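Local coordinates for protein C2 toxin component I (Clostridium botulinum, PDB 2J3V) that is the enzymatic component of the binary C2 toxin, an ADP-ribosyltransferase that modifies actin, at residues F312-K317 with S361-R366. The protein carries 1 engineered substitution. Numbering follows the deposited sequence.
Sequences FSFDKK and SRFIFR
The ring of Phe363 meets two aromatic side chains at once, and with Phe314 it makes the buried, tightly packed part of the contact. Its CE2 lies 3.6 Å from CE2 of Phe314, near the plane of the Phe314 ring at its edge, while its CZ comes within 3.8 Å of CD1 of Phe312. The Phe314 and Phe363 planes are inclined at 56°. Phe312 also sets CE1 over the centre of one face of Phe314, so the three rings form one apolar cluster.

The other side is polar, partly exposed and bridged by water. Arg362 bends at chi3 (92°) and lays one guanidinium face against the Phe312 carbonyl, whose O sits 3.1 Å above the plane; no direct hydrogen bond crosses between the segments. Instead a water at the guanidinium edge accepts from Arg362 NH1 at 2.7 Å and from Phe314 N, and donates to Asp315 OD2. Ser313 OG accepts from Asp315 N, closing an ST turn.

Within the C-terminal ADP-ribosyltransferase region, the contact joins the loop entering hairpin 315-318/321-324 to the start of strand 363-369, which runs between strands 295-301 and 414-426. Phe306 and Phe332 extend the cluster around Phe363. Helix 326-336 packs Lys328 on Phe312 and Phe314.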
ATOM      1  N   PHE A 312     -13.967  10.607  14.992  1.00 24.08           N
ATOM      2  CA  PHE A 312     -13.848   9.176  15.278  1.00 23.30           C
ATOM      3  C   PHE A 312     -12.388   8.812  15.494  1.00 22.77           C
ATOM      4  O   PHE A 312     -11.523   9.256  14.750  1.00 22.64           O
ATOM      5  CB  PHE A 312     -14.455   8.329  14.142  1.00 23.19           C
ATOM      6  CG  PHE A 312     -14.392   6.852  14.416  1.00 23.46           C
ATOM      7  CD1 PHE A 312     -13.260   6.128  14.104  1.00 22.12           C
ATOM      8  CD2 PHE A 312     -15.446   6.203  15.034  1.00 21.80           C
ATOM      9  CE1 PHE A 312     -13.196   4.788  14.410  1.00 24.94           C
ATOM     10  CE2 PHE A 312     -15.393   4.884  15.307  1.00 22.09           C
ATOM     11  CZ  PHE A 312     -14.280   4.160  14.993  1.00 22.61           C
ATOM     12  N   SER A 313     -12.102   8.012  16.501  1.00 22.62           N
ATOM     13  CA  SER A 313     -10.722   7.673  16.776  1.00 24.18           C
ATOM     14  C   SER A 313     -10.534   6.178  17.004  1.00 24.30           C
ATOM     15  O   SER A 313     -11.383   5.496  17.582  1.00 25.45           O
ATOM     16  CB  SER A 313     -10.215   8.436  18.007  1.00 24.55           C
ATOM     17  OG  SER A 313      -9.136   7.731  18.542  1.00 26.11           O
ATOM     18  N   PHE A 314      -9.400   5.681  16.548  1.00 25.19           N
ATOM     19  CA  PHE A 314      -9.052   4.271  16.677  1.00 25.66           C
ATOM     20  C   PHE A 314      -8.130   4.081  17.867  1.00 26.43           C
ATOM     21  O   PHE A 314      -7.567   3.017  18.026  1.00 27.88           O
ATOM     22  CB  PHE A 314      -8.350   3.787  15.402  1.00 25.15           C
ATOM     23  CG  PHE A 314      -9.273   3.549  14.242  1.00 23.26           C
ATOM     24  CD1 PHE A 314     -10.149   2.452  14.235  1.00 22.85           C
ATOM     25  CD2 PHE A 314      -9.226   4.346  13.156  1.00 20.25           C
ATOM     26  CE1 PHE A 314     -10.957   2.222  13.184  1.00 20.88           C
ATOM     27  CE2 PHE A 314     -10.048   4.108  12.073  1.00 22.55           C
ATOM     28  CZ  PHE A 314     -10.909   3.068  12.086  1.00 22.11           C
ATOM     29  N   ASP A 315      -7.955   5.100  18.698  1.00 27.60           N
ATOM     30  CA  ASP A 315      -7.018   5.002  19.843  1.00 27.68           C
ATOM     31  C   ASP A 315      -7.732   5.028  21.196  1.00 29.43           C
ATOM     32  O   ASP A 315      -8.700   5.788  21.373  1.00 28.35           O
ATOM     33  CB  ASP A 315      -6.023   6.169  19.806  1.00 27.14           C
ATOM     34  CG  ASP A 315      -4.987   6.005  18.733  1.00 26.21           C
ATOM     35  OD1 ASP A 315      -4.273   4.996  18.752  1.00 26.18           O
ATOM     36  OD2 ASP A 315      -4.851   6.807  17.824  1.00 25.62           O
ATOM     37  N   LYS A 316      -7.217   4.246  22.136  1.00 30.54           N
ATOM     38  CA  LYS A 316      -7.784   4.152  23.476  1.00 34.08           C
ATOM     39  C   LYS A 316      -6.632   4.135  24.505  1.00 35.54           C
ATOM     40  O   LYS A 316      -5.492   3.839  24.159  1.00 36.02           O
ATOM     41  CB  LYS A 316      -8.670   2.891  23.623  1.00 33.72           C
ATOM     42  CG  LYS A 316      -7.970   1.744  24.339  1.00 38.04           C
ATOM     43  CD  LYS A 316      -8.716   0.369  24.292  1.00 42.03           C
ATOM     44  CE  LYS A 316      -7.855  -0.747  23.666  1.00 42.11           C
ATOM     45  NZ  LYS A 316      -7.489  -1.923  24.541  1.00 43.46           N
ATOM     46  N   LYS A 317      -6.953   4.419  25.756  1.00 38.94           N
ATOM     47  CA  LYS A 317      -5.978   4.430  26.882  1.00 42.02           C
ATOM     48  C   LYS A 317      -5.956   3.158  27.758  1.00 44.25           C
ATOM     49  O   LYS A 317      -6.968   2.804  28.364  1.00 45.69           O
ATOM     50  CB  LYS A 317      -6.262   5.655  27.753  1.00 42.62           C
ATOM     51  CG  LYS A 317      -5.749   6.975  27.113  1.00 43.26           C
ATOM     52  CD  LYS A 317      -5.925   8.246  28.000  1.00 45.61           C
ATOM     53  CE  LYS A 317      -4.619   8.748  28.672  1.00 45.93           C
ATOM     54  NZ  LYS A 317      -4.510  10.237  28.653  1.00 45.24           N
ATOM     55  N   SER A 361      -5.976  13.627   9.656  1.00 25.45           N
ATOM     56  CA  SER A 361      -7.091  12.930   9.007  1.00 25.19           C
ATOM     57  C   SER A 361      -6.720  11.446   8.888  1.00 25.74           C
ATOM     58  O   SER A 361      -5.808  11.092   8.129  1.00 25.72           O
ATOM     59  CB  SER A 361      -7.351  13.535   7.651  1.00 25.43           C
ATOM     60  OG  SER A 361      -7.804  14.875   7.779  1.00 24.37           O
ATOM     61  N   ARG A 362      -7.416  10.564   9.607  1.00 25.51           N
ATOM     62  CA  ARG A 362      -6.868   9.222   9.784  1.00 26.20           C
ATOM     63  C   ARG A 362      -7.354   8.140   8.815  1.00 25.07           C
ATOM     64  O   ARG A 362      -6.924   6.994   8.905  1.00 24.23           O
ATOM     65  CB  ARG A 362      -6.963   8.780  11.222  1.00 26.89           C
ATOM     66  CG  ARG A 362      -8.258   8.522  11.673  1.00 29.33           C
ATOM     67  CD  ARG A 362      -8.292   8.546  13.190  1.00 31.38           C
ATOM     68  NE  ARG A 362      -8.629   9.868  13.641  1.00 35.77           N
ATOM     69  CZ  ARG A 362      -8.468  10.296  14.867  1.00 32.61           C
ATOM     70  NH1 ARG A 362      -7.975   9.501  15.763  1.00 32.58           N
ATOM     71  NH2 ARG A 362      -8.808  11.520  15.174  1.00 30.38           N
ATOM     72  N   PHE A 363      -8.213   8.530   7.886  1.00 23.14           N
ATOM     73  CA  PHE A 363      -8.702   7.616   6.893  1.00 23.60           C
ATOM     74  C   PHE A 363      -7.965   7.909   5.551  1.00 22.06           C
ATOM     75  O   PHE A 363      -8.276   8.860   4.811  1.00 19.76           O
ATOM     76  CB  PHE A 363     -10.221   7.688   6.793  1.00 23.63           C
ATOM     77  CG  PHE A 363     -10.920   7.341   8.078  1.00 24.81           C
ATOM     78  CD1 PHE A 363     -11.186   8.329   9.045  1.00 24.43           C
ATOM     79  CD2 PHE A 363     -11.368   6.042   8.309  1.00 25.21           C
ATOM     80  CE1 PHE A 363     -11.836   8.019  10.213  1.00 25.61           C
ATOM     81  CE2 PHE A 363     -12.036   5.723   9.487  1.00 26.77           C
ATOM     82  CZ  PHE A 363     -12.257   6.712  10.458  1.00 26.70           C
ATOM     83  N   ILE A 364      -6.940   7.101   5.303  1.00 20.54           N
ATOM     84  CA  ILE A 364      -6.059   7.352   4.166  1.00 21.00           C
ATOM     85  C   ILE A 364      -6.490   6.526   2.961  1.00 20.33           C
ATOM     86  O   ILE A 364      -6.166   5.367   2.900  1.00 21.36           O
ATOM     87  CB  ILE A 364      -4.574   6.995   4.510  1.00 20.28           C
ATOM     88  CG1 ILE A 364      -4.142   7.593   5.874  1.00 19.92           C
ATOM     89  CG2 ILE A 364      -3.641   7.512   3.432  1.00 20.35           C
ATOM     90  CD1 ILE A 364      -2.969   6.808   6.572  1.00 20.95           C
ATOM     91  N   PHE A 365      -7.183   7.129   2.003  1.00 21.01           N
ATOM     92  CA  PHE A 365      -7.407   6.489   0.681  1.00 20.94           C
ATOM     93  C   PHE A 365      -6.164   6.437  -0.190  1.00 21.20           C
ATOM     94  O   PHE A 365      -5.591   7.468  -0.560  1.00 20.67           O
ATOM     95  CB  PHE A 365      -8.554   7.128  -0.086  1.00 21.04           C
ATOM     96  CG  PHE A 365      -9.913   6.763   0.461  1.00 23.65           C
ATOM     97  CD1 PHE A 365     -10.524   5.593   0.112  1.00 25.83           C
ATOM     98  CD2 PHE A 365     -10.604   7.643   1.284  1.00 28.60           C
ATOM     99  CE1 PHE A 365     -11.777   5.259   0.612  1.00 27.57           C
ATOM    100  CE2 PHE A 365     -11.842   7.302   1.808  1.00 30.95           C
ATOM    101  CZ  PHE A 365     -12.431   6.103   1.461  1.00 28.90           C
ATOM    102  N   ARG A 366      -5.731   5.192  -0.442  1.00 20.68           N
ATOM    103  CA  ARG A 366      -4.629   4.835  -1.301  1.00 19.31           C
ATOM    104  C   ARG A 366      -5.305   4.385  -2.612  1.00 19.25           C
ATOM    105  O   ARG A 366      -5.706   3.240  -2.742  1.00 17.33           O
ATOM    106  CB  ARG A 366      -3.839   3.677  -0.641  1.00 18.74           C
ATOM    107  CG  ARG A 366      -2.585   3.320  -1.426  1.00 19.01           C
ATOM    108  CD  ARG A 366      -1.513   2.586  -0.676  1.00 20.15           C
ATOM    109  NE  ARG A 366      -0.429   2.154  -1.576  1.00 21.08           N
ATOM    110  CZ  ARG A 366      -0.330   0.935  -2.144  1.00 23.17           C
ATOM    111  NH1 ARG A 366      -1.215  -0.016  -1.917  1.00 21.64           N
ATOM    112  NH2 ARG A 366       0.706   0.647  -2.901  1.00 24.16           N
TER
HETATM  113  O   HOH W   1      -6.839   7.086  15.960  1.00 15.84           O